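Local coordinates for protein peptidyl tryptophan dihydroxylase (Pseudomonas putida, PDB 7CTQ) that uses bound FAD as a flavoprotein monooxygenase that dihydroxylates a peptidyl tryptophan, a step essential for building the tryptophylquinone cofactor of quinohemoprotein amine dehydrogenase, at residues A42-Q48 with Q85-R91; L161-W165 with A237-A241; W185-L189 with L224-D230. All blocks are in the same frame, centred on the assembly; numbering follows the deposited sequence.

Contact 1: A42-Q48 with Q85-R91; sequences AVEGVSQ and QEFLLDR. With FAD (flavin-adenine dinucleotide), chain C.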
loop_
_atom_site.group_PDB
_atom_site.type_symbol
_atom_site.label_atom_id
_atom_site.label_comp_id
_atom_site.label_asym_id
_atom_site.label_seq_id
_atom_site.Cartn_x
_atom_site.Cartn_y
_atom_site.Cartn_z
ATOM N N ALA A 42 -7.816 -14.402 -7.750
ATOM C CA ALA A 42 -6.967 -13.318 -8.221
ATOM C C ALA A 42 -5.516 -13.718 -8.031
ATOM O O ALA A 42 -5.139 -14.177 -6.950
ATOM C CB ALA A 42 -7.255 -12.016 -7.471
ATOM N N VAL A 43 -4.705 -13.558 -9.073
ATOM C CA VAL A 43 -3.266 -13.744 -8.958
ATOM C C VAL A 43 -2.579 -12.447 -9.348
ATOM O O VAL A 43 -2.941 -11.809 -10.345
ATOM C CB VAL A 43 -2.748 -14.933 -9.790
ATOM C CG1 VAL A 43 -3.617 -16.150 -9.534
ATOM C CG2 VAL A 43 -2.645 -14.594 -11.282
ATOM N N GLU A 44 -1.600 -12.056 -8.546
ATOM C CA GLU A 44 -0.935 -10.777 -8.659
ATOM C C GLU A 44 0.542 -11.002 -8.928
ATOM O O GLU A 44 1.090 -12.065 -8.629
ATOM C CB GLU A 44 -1.129 -9.960 -7.379
ATOM C CG GLU A 44 -2.531 -9.391 -7.237
ATOM C CD GLU A 44 -2.875 -8.995 -5.817
ATOM O OE1 GLU A 44 -3.967 -8.419 -5.613
ATOM O OE2 GLU A 44 -2.065 -9.265 -4.902
ATOM N N GLY A 45 1.176 -9.994 -9.520
ATOM C CA GLY A 45 2.615 -10.001 -9.697
ATOM C C GLY A 45 3.289 -9.425 -8.465
ATOM O O GLY A 45 2.909 -8.355 -7.981
ATOM N N VAL A 46 4.281 -10.148 -7.949
ATOM C CA VAL A 46 5.023 -9.710 -6.773
ATOM C C VAL A 46 6.506 -9.676 -7.109
ATOM O O VAL A 46 7.008 -10.492 -7.889
ATOM C CB VAL A 46 4.756 -10.609 -5.541
ATOM C CG1 VAL A 46 3.338 -10.383 -5.014
ATOM C CG2 VAL A 46 4.991 -12.086 -5.875
ATOM N N SER A 47 7.205 -8.710 -6.518
ATOM C CA SER A 47 8.635 -8.547 -6.720
ATOM C C SER A 47 9.412 -9.365 -5.687
ATOM O O SER A 47 8.845 -10.002 -4.794
ATOM C CB SER A 47 9.022 -7.067 -6.657
ATOM O OG SER A 47 8.836 -6.518 -5.359
ATOM N N GLN A 48 10.741 -9.356 -5.831
ATOM C CA GLN A 48 11.610 -10.011 -4.859
ATOM C C GLN A 48 11.509 -9.336 -3.496
ATOM O O GLN A 48 11.539 -10.007 -2.457
ATOM C CB GLN A 48 13.060 -10.002 -5.358
ATOM C CG GLN A 48 13.664 -8.605 -5.591
ATOM C CD GLN A 48 13.170 -7.933 -6.869
ATOM O OE1 GLN A 48 12.628 -8.588 -7.763
ATOM N NE2 GLN A 48 13.354 -6.618 -6.955
ATOM N N GLN A 85 12.639 -13.566 -12.692
ATOM C CA GLN A 85 12.867 -13.510 -11.246
ATOM C C GLN A 85 11.777 -12.749 -10.504
ATOM O O GLN A 85 11.925 -12.467 -9.309
ATOM C CB GLN A 85 14.242 -12.924 -10.882
ATOM C CG GLN A 85 14.955 -13.692 -9.751
ATOM C CD GLN A 85 14.655 -13.156 -8.352
ATOM O OE1 GLN A 85 14.326 -11.981 -8.177
ATOM N NE2 GLN A 85 14.760 -14.026 -7.350
ATOM N N GLU A 86 10.681 -12.409 -11.165
ATOM C CA GLU A 86 9.494 -11.989 -10.445
ATOM C C GLU A 86 8.494 -13.135 -10.454
ATOM O O GLU A 86 8.497 -13.983 -11.351
ATOM C CB GLU A 86 8.898 -10.709 -11.035
ATOM C CG GLU A 86 9.711 -9.473 -10.648
ATOM C CD GLU A 86 8.979 -8.171 -10.893
ATOM O OE1 GLU A 86 7.851 -8.208 -11.430
ATOM O OE2 GLU A 86 9.531 -7.106 -10.538
ATOM N N PHE A 87 7.675 -13.177 -9.418
ATOM C CA PHE A 87 6.849 -14.327 -9.100
ATOM C C PHE A 87 5.386 -13.989 -9.357
ATOM O O PHE A 87 5.039 -12.884 -9.789
ATOM C CB PHE A 87 7.073 -14.757 -7.643
ATOM C CG PHE A 87 8.505 -15.115 -7.320
ATOM C CD1 PHE A 87 8.861 -16.426 -7.039
ATOM C CD2 PHE A 87 9.494 -14.140 -7.290
ATOM C CE1 PHE A 87 10.173 -16.756 -6.747
ATOM C CE2 PHE A 87 10.805 -14.464 -7.002
ATOM C CZ PHE A 87 11.144 -15.772 -6.729
ATOM N N LEU A 88 4.524 -14.967 -9.101
ATOM C CA LEU A 88 3.085 -14.774 -9.125
ATOM C C LEU A 88 2.542 -15.184 -7.772
ATOM O O LEU A 88 3.001 -16.166 -7.184
ATOM C CB LEU A 88 2.401 -15.593 -10.234
ATOM C CG LEU A 88 3.132 -15.815 -11.561
ATOM C CD1 LEU A 88 2.271 -16.653 -12.498
ATOM C CD2 LEU A 88 3.539 -14.505 -12.228
ATOM N N LEU A 89 1.582 -14.424 -7.265
ATOM C CA LEU A 89 1.005 -14.694 -5.956
ATOM C C LEU A 89 -0.462 -15.039 -6.138
ATOM O O LEU A 89 -1.227 -14.234 -6.675
ATOM C CB LEU A 89 1.157 -13.497 -5.019
ATOM C CG LEU A 89 0.557 -13.803 -3.650
ATOM C CD1 LEU A 89 1.496 -14.689 -2.839
ATOM C CD2 LEU A 89 0.228 -12.529 -2.912
ATOM N N ASP A 90 -0.858 -16.222 -5.690
ATOM C CA ASP A 90 -2.253 -16.625 -5.796
ATOM C C ASP A 90 -2.944 -16.208 -4.502
ATOM O O ASP A 90 -2.727 -16.811 -3.444
ATOM C CB ASP A 90 -2.368 -18.120 -6.081
ATOM C CG ASP A 90 -3.700 -18.695 -5.648
ATOM O OD1 ASP A 90 -4.736 -18.012 -5.792
ATOM O OD2 ASP A 90 -3.717 -19.834 -5.171
ATOM N N ARG A 91 -3.763 -15.156 -4.595
ATOM C CA ARG A 91 -4.414 -14.582 -3.424
ATOM C C ARG A 91 -5.348 -15.564 -2.738
ATOM O O ARG A 91 -5.602 -15.419 -1.537
ATOM C CB ARG A 91 -5.178 -13.320 -3.825
ATOM C CG ARG A 91 -4.271 -12.191 -4.294
ATOM C CD ARG A 91 -3.256 -11.847 -3.220
ATOM N NE ARG A 91 -3.903 -11.509 -1.957
ATOM C CZ ARG A 91 -4.175 -10.266 -1.572
ATOM N NH1 ARG A 91 -3.845 -9.248 -2.355
ATOM N NH2 ARG A 91 -4.773 -10.039 -0.407
HETATM P PA FAD C . -7.027 -6.862 1.187
HETATM O O1A FAD C . -5.847 -7.632 0.740
HETATM O O2A FAD C . -8.034 -6.603 0.076
HETATM O O5B FAD C . -7.631 -7.552 2.452
HETATM C C5B FAD C . -8.981 -7.291 2.880
HETATM C C4B FAD C . -9.474 -8.552 3.537
HETATM O O4B FAD C . -10.735 -8.283 4.192
HETATM C C3B FAD C . -9.717 -9.741 2.600
HETATM O O3B FAD C . -9.311 -10.954 3.229
HETATM C C2B FAD C . -11.229 -9.677 2.347
HETATM O O2B FAD C . -11.812 -10.952 2.083
HETATM C C1B FAD C . -11.721 -9.167 3.701
HETATM N N9A FAD C . -13.012 -8.494 3.723
HETATM C C8A FAD C . -13.553 -7.638 2.806
HETATM N N7A FAD C . -14.742 -7.182 3.118
HETATM C C5A FAD C . -15.015 -7.815 4.318
HETATM C C6A FAD C . -16.131 -7.786 5.178
HETATM N N6A FAD C . -17.227 -7.062 4.950
HETATM N N1A FAD C . -16.085 -8.535 6.311
HETATM C C2A FAD C . -14.991 -9.264 6.550
HETATM N N3A FAD C . -13.884 -9.367 5.806
HETATM C C4A FAD C . -13.955 -8.616 4.703
HETATM N N1 FAD C . -0.659 -5.747 -5.405
HETATM C C2 FAD C . 0.505 -6.391 -5.719
HETATM O O2 FAD C . 1.420 -6.512 -4.903
HETATM N N3 FAD C . 0.670 -6.934 -6.976
HETATM C C4 FAD C . -0.252 -6.903 -8.002
HETATM O O4 FAD C . 0.003 -7.435 -9.080
HETATM C C4X FAD C . -1.484 -6.217 -7.664
HETATM N N5 FAD C . -2.411 -6.134 -8.581
HETATM C C5X FAD C . -3.589 -5.477 -8.260
HETATM C C6 FAD C . -4.587 -5.372 -9.230
HETATM C C7 FAD C . -5.780 -4.709 -8.962
HETATM C C7M FAD C . -6.836 -4.617 -10.031
HETATM C C8 FAD C . -5.982 -4.133 -7.698
HETATM C C8M FAD C . -7.265 -3.416 -7.371
HETATM C C9 FAD C . -4.992 -4.239 -6.727
HETATM C C9A FAD C . -3.799 -4.899 -7.000
HETATM N N10 FAD C . -2.781 -5.028 -6.033
HETATM C C10 FAD C . -1.597 -5.668 -6.339
HETATM C "C1'" FAD C . -2.929 -4.404 -4.717
HETATM C "C2'" FAD C . -3.225 -5.380 -3.590
HETATM O "O2'" FAD C . -4.316 -6.241 -3.919
HETATM C "C3'" FAD C . -3.564 -4.572 -2.339
HETATM O "O3'" FAD C . -2.577 -3.556 -2.202
HETATM C "C4'" FAD C . -3.618 -5.359 -1.034
HETATM O "O4'" FAD C . -4.280 -6.616 -1.211
HETATM C "C5'" FAD C . -4.300 -4.557 0.048
HETATM O "O5'" FAD C . -4.150 -5.251 1.295
HETATM P P FAD C . -5.201 -5.090 2.434
HETATM O O1P FAD C . -5.233 -3.600 2.805
HETATM O O2P FAD C . -4.931 -6.050 3.541
HETATM O O3P FAD C . -6.573 -5.435 1.715
#
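Strands 43-46 and 87-90 run antiparallel at 144°, their axes 4.5 Å apart at closest. Glu44 and Leu89 form a hydrogen-bonded pair, with Glu44 N to Leu89 O at 2.9 Å and Leu89 N to Glu44 O at 2.8 Å. At Val46 and Phe87 the ladder loosens: Phe87 N lies 3.2 Å from Val46 O, and the return bond, Val46 N to Phe87 O at 3.4 Å, is weak. Such a strand pair can double as the wall of a cofactor site, here that of the FAD-dependent monooxygenase fold. Gly45 gives its backbone to the isoalloxazine, Gly45 N donating to FAD O4 and FAD N3 to Gly45 O, both at 2.8 Å. Glu44 OE1 accepts from the ribityl O2' of FAD (2.8 Å) and, weakly, from Arg91 NH1 (3.4 Å), and Glu44 OE2 makes a salt bridge with Arg91 NH1 (3.1 Å). The Arg91 guanidinium then reaches FAD O4' through NH1 and phosphate oxygen O1A through NH2, each at 2.9 Å; Asp95 is its second acidic partner. Val46 CG1 packs on Leu89 CB at 3.8 Å.

Contact 2: L161-W165 with A237-A241; sequences LLNVW and AEVHA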
loop_
_atom_site.group_PDB
_atom_site.type_symbol
_atom_site.label_atom_id
_atom_site.label_comp_id
_atom_site.label_asym_id
_atom_site.label_seq_id
_atom_site.Cartn_x
_atom_site.Cartn_y
_atom_site.Cartn_z
ATOM N N LEU A 161 -10.651 -4.472 -15.493
ATOM C CA LEU A 161 -11.571 -5.528 -15.911
ATOM C C LEU A 161 -10.810 -6.843 -15.995
ATOM O O LEU A 161 -9.748 -6.911 -16.621
ATOM C CB LEU A 161 -12.205 -5.211 -17.266
ATOM C CG LEU A 161 -12.879 -3.856 -17.451
ATOM C CD1 LEU A 161 -13.307 -3.714 -18.900
ATOM C CD2 LEU A 161 -14.061 -3.713 -16.507
ATOM N N LEU A 162 -11.373 -7.890 -15.402
ATOM C CA LEU A 162 -10.670 -9.145 -15.204
ATOM C C LEU A 162 -11.423 -10.302 -15.863
ATOM O O LEU A 162 -12.644 -10.425 -15.712
ATOM C CB LEU A 162 -10.482 -9.398 -13.706
ATOM C CG LEU A 162 -10.218 -10.851 -13.334
ATOM C CD1 LEU A 162 -8.760 -11.178 -13.581
ATOM C CD2 LEU A 162 -10.599 -11.103 -11.894
ATOM N N ASN A 163 -10.695 -11.140 -16.597
ATOM C CA ASN A 163 -11.206 -12.416 -17.088
ATOM C C ASN A 163 -10.447 -13.541 -16.402
ATOM O O ASN A 163 -9.216 -13.488 -16.288
ATOM C CB ASN A 163 -11.054 -12.542 -18.603
ATOM C CG ASN A 163 -12.201 -11.903 -19.378
ATOM O OD1 ASN A 163 -11.994 -11.386 -20.469
ATOM N ND2 ASN A 163 -13.415 -11.962 -18.830
ATOM N N VAL A 164 -11.181 -14.553 -15.942
ATOM C CA VAL A 164 -10.606 -15.710 -15.266
ATOM C C VAL A 164 -11.174 -16.962 -15.917
ATOM O O VAL A 164 -12.392 -17.075 -16.082
ATOM C CB VAL A 164 -10.922 -15.706 -13.759
ATOM C CG1 VAL A 164 -10.401 -16.977 -13.124
ATOM C CG2 VAL A 164 -10.312 -14.478 -13.080
ATOM N N TRP A 165 -10.305 -17.897 -16.283
ATOM C CA TRP A 165 -10.753 -19.130 -16.923
ATOM C C TRP A 165 -9.713 -20.217 -16.683
ATOM O O TRP A 165 -8.653 -19.974 -16.097
ATOM C CB TRP A 165 -11.011 -18.914 -18.417
ATOM C CG TRP A 165 -9.786 -18.641 -19.220
ATOM C CD1 TRP A 165 -9.131 -19.517 -20.036
ATOM C CD2 TRP A 165 -9.071 -17.403 -19.309
ATOM N NE1 TRP A 165 -8.052 -18.906 -20.625
ATOM C CE2 TRP A 165 -7.991 -17.607 -20.195
ATOM C CE3 TRP A 165 -9.231 -16.142 -18.717
ATOM C CZ2 TRP A 165 -7.069 -16.595 -20.502
ATOM C CZ3 TRP A 165 -8.321 -15.141 -19.026
ATOM C CH2 TRP A 165 -7.253 -15.373 -19.909
ATOM N N ALA A 237 -15.379 -17.258 -20.023
ATOM C CA ALA A 237 -14.537 -16.747 -18.941
ATOM C C ALA A 237 -15.354 -15.889 -17.980
ATOM O O ALA A 237 -16.206 -15.101 -18.401
ATOM C CB ALA A 237 -13.378 -15.924 -19.509
ATOM N N GLU A 238 -15.126 -16.074 -16.680
ATOM C CA GLU A 238 -15.688 -15.146 -15.705
ATOM C C GLU A 238 -15.245 -13.724 -16.029
ATOM O O GLU A 238 -14.152 -13.501 -16.556
ATOM C CB GLU A 238 -15.246 -15.505 -14.292
ATOM C CG GLU A 238 -15.220 -16.992 -13.995
ATOM C CD GLU A 238 -14.612 -17.288 -12.630
ATOM O OE1 GLU A 238 -14.482 -16.339 -11.827
ATOM O OE2 GLU A 238 -14.261 -18.458 -12.360
ATOM N N VAL A 239 -16.124 -12.763 -15.739
ATOM C CA VAL A 239 -15.880 -11.342 -15.979
ATOM C C VAL A 239 -16.091 -10.603 -14.666
ATOM O O VAL A 239 -17.140 -10.752 -14.027
ATOM C CB VAL A 239 -16.802 -10.754 -17.070
ATOM C CG1 VAL A 239 -16.303 -9.378 -17.495
ATOM C CG2 VAL A 239 -16.878 -11.666 -18.280
ATOM N N HIS A 240 -15.094 -9.815 -14.259
ATOM C CA HIS A 240 -15.169 -9.032 -13.030
ATOM C C HIS A 240 -14.633 -7.633 -13.292
ATOM O O HIS A 240 -13.699 -7.448 -14.081
ATOM C CB HIS A 240 -14.366 -9.653 -11.883
ATOM C CG HIS A 240 -14.725 -11.072 -11.573
ATOM N ND1 HIS A 240 -15.656 -11.413 -10.617
ATOM C CD2 HIS A 240 -14.256 -12.240 -12.074
ATOM C CE1 HIS A 240 -15.753 -12.729 -10.547
ATOM N NE2 HIS A 240 -14.912 -13.255 -11.420
ATOM N N ALA A 241 -15.225 -6.650 -12.618
ATOM C CA ALA A 241 -14.813 -5.260 -12.743
ATOM C C ALA A 241 -14.412 -4.740 -11.365
ATOM O O ALA A 241 -15.168 -4.880 -10.398
ATOM C CB ALA A 241 -15.936 -4.423 -13.363
#
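One carbonyl serves two donors here: Glu238 O accepts the backbone Val164 N at 3.2 Å and also the side-chain amide Asn163 ND2 at 2.8 Å. The side chain of Asn163 thus adds a rung to an otherwise regular antiparallel ladder, in which strands 161-165 and 238-241 cross at 158° with axes 4.6 Å apart. The regular rungs fall at the hydrogen-bonded pairs. Leu162 N meets His240 O at 2.7 Å and His240 N returns to Leu162 O at 2.9 Å; further along, Glu238 N donates to Val164 O at 3.0 Å.

Side chains alternate between the two faces. Leu161, Asn163, Val239 and Ala241 share one, where Leu161 CD2 touches Ala241 CB at 3.7 Å and helix 208-220 covers Leu161 and Asn163. Leu162, Val164, Glu238 and His240 share the other; there the imidazole of His240 packs against Leu162, CD2 to CD2 at 3.8 Å, and also meets the ring of Phe40. Strand 158-166 is an inner strand of its sheet, since its other edge pairs with strand 193-201. Within 237-241, His240 NE2 donates to Glu238 OE1 at 3.1 Å and nearly linearly. The direction of this bond implies that NE2 carries a hydrogen, with the carboxylate of Glu238 as its acceptor on the same face; it links the polar ends of two side chains that lie next to Leu162 and Val164.

Contact 3: W185-L189 with L224-D230; sequences WMARL and LVTELFD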
loop_
_atom_site.group_PDB
_atom_site.type_symbol
_atom_site.label_atom_id
_atom_site.label_comp_id
_atom_site.label_asym_id
_atom_site.label_seq_id
_atom_site.Cartn_x
_atom_site.Cartn_y
_atom_site.Cartn_z
ATOM N N TRP A 185 -2.456 -6.799 -17.810
ATOM C CA TRP A 185 -1.631 -7.772 -17.116
ATOM C C TRP A 185 -2.291 -9.137 -17.256
ATOM O O TRP A 185 -3.511 -9.258 -17.098
ATOM C CB TRP A 185 -1.493 -7.407 -15.642
ATOM C CG TRP A 185 -1.158 -8.545 -14.740
ATOM C CD1 TRP A 185 -2.000 -9.184 -13.873
ATOM C CD2 TRP A 185 0.121 -9.168 -14.591
ATOM N NE1 TRP A 185 -1.322 -10.169 -13.197
ATOM C CE2 TRP A 185 -0.018 -10.178 -13.616
ATOM C CE3 TRP A 185 1.373 -8.966 -15.187
ATOM C CZ2 TRP A 185 1.046 -10.988 -13.224
ATOM C CZ3 TRP A 185 2.429 -9.773 -14.801
ATOM C CH2 TRP A 185 2.260 -10.768 -13.822
ATOM N N MET A 186 -1.491 -10.167 -17.536
ATOM C CA MET A 186 -2.040 -11.508 -17.708
ATOM C C MET A 186 -1.099 -12.555 -17.124
ATOM O O MET A 186 0.124 -12.381 -17.113
ATOM C CB MET A 186 -2.311 -11.822 -19.188
ATOM C CG MET A 186 -1.070 -11.770 -20.047
ATOM S SD MET A 186 -1.460 -11.712 -21.796
ATOM C CE MET A 186 -1.520 -9.943 -22.100
ATOM N N ALA A 187 -1.686 -13.658 -16.656
ATOM C CA ALA A 187 -0.912 -14.714 -16.024
ATOM C C ALA A 187 -1.561 -16.071 -16.268
ATOM O O ALA A 187 -2.784 -16.187 -16.393
ATOM C CB ALA A 187 -0.767 -14.479 -14.519
ATOM N N ARG A 188 -0.722 -17.100 -16.304
ATOM C CA ARG A 188 -1.174 -18.478 -16.440
ATOM C C ARG A 188 -0.430 -19.313 -15.409
ATOM O O ARG A 188 0.798 -19.423 -15.472
ATOM C CB ARG A 188 -0.919 -18.993 -17.857
ATOM C CG ARG A 188 -1.425 -20.385 -18.124
ATOM C CD ARG A 188 -0.805 -20.914 -19.392
ATOM N NE ARG A 188 -1.405 -22.182 -19.782
ATOM C CZ ARG A 188 -1.033 -22.879 -20.848
ATOM N NH1 ARG A 188 -0.058 -22.420 -21.626
ATOM N NH2 ARG A 188 -1.635 -24.030 -21.136
ATOM N N LEU A 189 -1.162 -19.869 -14.449
ATOM C CA LEU A 189 -0.532 -20.629 -13.386
ATOM C C LEU A 189 -0.158 -22.025 -13.884
ATOM O O LEU A 189 -0.565 -22.464 -14.966
ATOM C CB LEU A 189 -1.452 -20.722 -12.172
ATOM C CG LEU A 189 -1.767 -19.411 -11.451
ATOM C CD1 LEU A 189 -2.948 -19.605 -10.519
ATOM C CD2 LEU A 189 -0.557 -18.944 -10.680
ATOM N N LEU A 224 -0.257 -11.265 -27.682
ATOM C CA LEU A 224 0.282 -11.800 -26.438
ATOM C C LEU A 224 -0.664 -12.821 -25.821
ATOM O O LEU A 224 -0.227 -13.889 -25.377
ATOM C CB LEU A 224 0.548 -10.651 -25.462
ATOM C CG LEU A 224 1.808 -10.669 -24.605
ATOM C CD1 LEU A 224 2.984 -11.299 -25.348
ATOM C CD2 LEU A 224 2.136 -9.245 -24.208
ATOM N N VAL A 225 -1.964 -12.512 -25.782
ATOM C CA VAL A 225 -2.946 -13.473 -25.279
ATOM C C VAL A 225 -2.871 -14.779 -26.072
ATOM O O VAL A 225 -2.910 -15.879 -25.501
ATOM C CB VAL A 225 -4.363 -12.858 -25.322
ATOM C CG1 VAL A 225 -5.420 -13.927 -25.148
ATOM C CG2 VAL A 225 -4.524 -11.790 -24.242
ATOM N N THR A 226 -2.725 -14.678 -27.397
ATOM C CA THR A 226 -2.695 -15.873 -28.245
ATOM C C THR A 226 -1.494 -16.750 -27.914
ATOM O O THR A 226 -1.631 -17.964 -27.709
ATOM C CB THR A 226 -2.675 -15.469 -29.725
ATOM O OG1 THR A 226 -3.886 -14.777 -30.057
ATOM C CG2 THR A 226 -2.560 -16.694 -30.612
ATOM N N GLU A 227 -0.305 -16.141 -27.849
ATOM C CA GLU A 227 0.912 -16.880 -27.529
ATOM C C GLU A 227 0.807 -17.557 -26.172
ATOM O O GLU A 227 1.021 -18.768 -26.049
ATOM C CB GLU A 227 2.113 -15.936 -27.559
ATOM C CG GLU A 227 3.457 -16.644 -27.493
ATOM C CD GLU A 227 4.592 -15.820 -28.076
ATOM O OE1 GLU A 227 5.560 -16.420 -28.599
ATOM O OE2 GLU A 227 4.522 -14.573 -28.002
ATOM N N LEU A 228 0.458 -16.787 -25.140
ATOM C CA LEU A 228 0.515 -17.293 -23.772
ATOM C C LEU A 228 -0.562 -18.327 -23.476
ATOM O O LEU A 228 -0.345 -19.218 -22.644
ATOM C CB LEU A 228 0.389 -16.135 -22.782
ATOM C CG LEU A 228 1.703 -15.727 -22.121
ATOM C CD1 LEU A 228 2.568 -14.980 -23.125
ATOM C CD2 LEU A 228 1.452 -14.895 -20.872
ATOM N N PHE A 229 -1.730 -18.219 -24.104
ATOM C CA PHE A 229 -2.875 -19.051 -23.753
ATOM C C PHE A 229 -3.289 -19.879 -24.961
ATOM O O PHE A 229 -3.610 -19.328 -26.020
ATOM C CB PHE A 229 -4.051 -18.200 -23.265
ATOM C CG PHE A 229 -3.709 -17.281 -22.128
ATOM C CD1 PHE A 229 -3.676 -17.751 -20.827
ATOM C CD2 PHE A 229 -3.431 -15.946 -22.363
ATOM C CE1 PHE A 229 -3.367 -16.903 -19.771
ATOM C CE2 PHE A 229 -3.117 -15.087 -21.318
ATOM C CZ PHE A 229 -3.088 -15.568 -20.017
ATOM N N ASP A 230 -3.298 -21.200 -24.795
ATOM C CA ASP A 230 -3.808 -22.068 -25.849
ATOM C C ASP A 230 -5.331 -22.011 -25.891
ATOM O O ASP A 230 -5.924 -21.645 -26.911
ATOM C CB ASP A 230 -3.305 -23.499 -25.635
ATOM C CG ASP A 230 -1.829 -23.547 -25.260
ATOM O OD1 ASP A 230 -1.040 -22.761 -25.828
ATOM O OD2 ASP A 230 -1.459 -24.359 -24.387
#
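Segment 224-230 is the last turn of helix 223-228 and the chain just beyond it, running alongside strand 185-188, the two axes only 9° apart in direction and 10.0 Å apart at closest. Leu224 comes first, its CB 4.0 Å from Met186 CE, and it also rests on Gln73 and Glu177 of neighbouring strands. Val225 follows with CG2 3.9 Å from Met186 SD. The next two residues, Thr226 and Glu227, belong to the exposed side of the turn, and the strand is met again at Leu228, whose CD2 lies 4.1 Å from Met186 CG. Met186 is thus held by the i, i+1 and i+4 residues of one helical turn, Leu224, Val225 and Leu228, a common way for a helix to cover a sheet: an alternating strand sends every second side chain to the helix, here Met186 and Arg188, while Ala187 between them points its CB away.

At Phe229 the chain leaves helical geometry, and the ring is turned in against the strand. Met186 SD sits at the ring edge, 5.1 Å from the centroid and 3.8 Å from Phe229 CE2, a Met-aromatic contact. Ala187 O also lies near the ring plane, 3.5 Å from Phe229 CE1, and Arg188 CB approaches that same CE1 at 3.7 Å. Asp230 closes the segment with a salt bridge, its OD2 3.3 Å from Arg188 NH2. The all-trans side chain of Arg188 spans the distance to this acid, and its NH2 also donates to the carbonyl of Ala168.

In the fold
From the N terminus, contact 1 closes first: the chain leaves strand 43-46, passes helix 48-56 and the strands within 67-83, and returns along 87-90. Contact 2 opens only later, at strand 158-166, and closes at strand 238-243. Contact 3 falls wholly within that second loop, joining strand 182-188 to helix 223-228, so the two nest and neither crosses contact 1. All three reach one large mixed sheet. Contacts 2 and 3 meet where Trp165 CZ2 lies 3.6 Å from Phe229 CD1; contacts 1 and 3 meet where Val43 CG2 packs on Ala187 CB at 3.7 Å. Contact 3 therefore bridges the flavin-binding strand pair and the strand pair of contact 2.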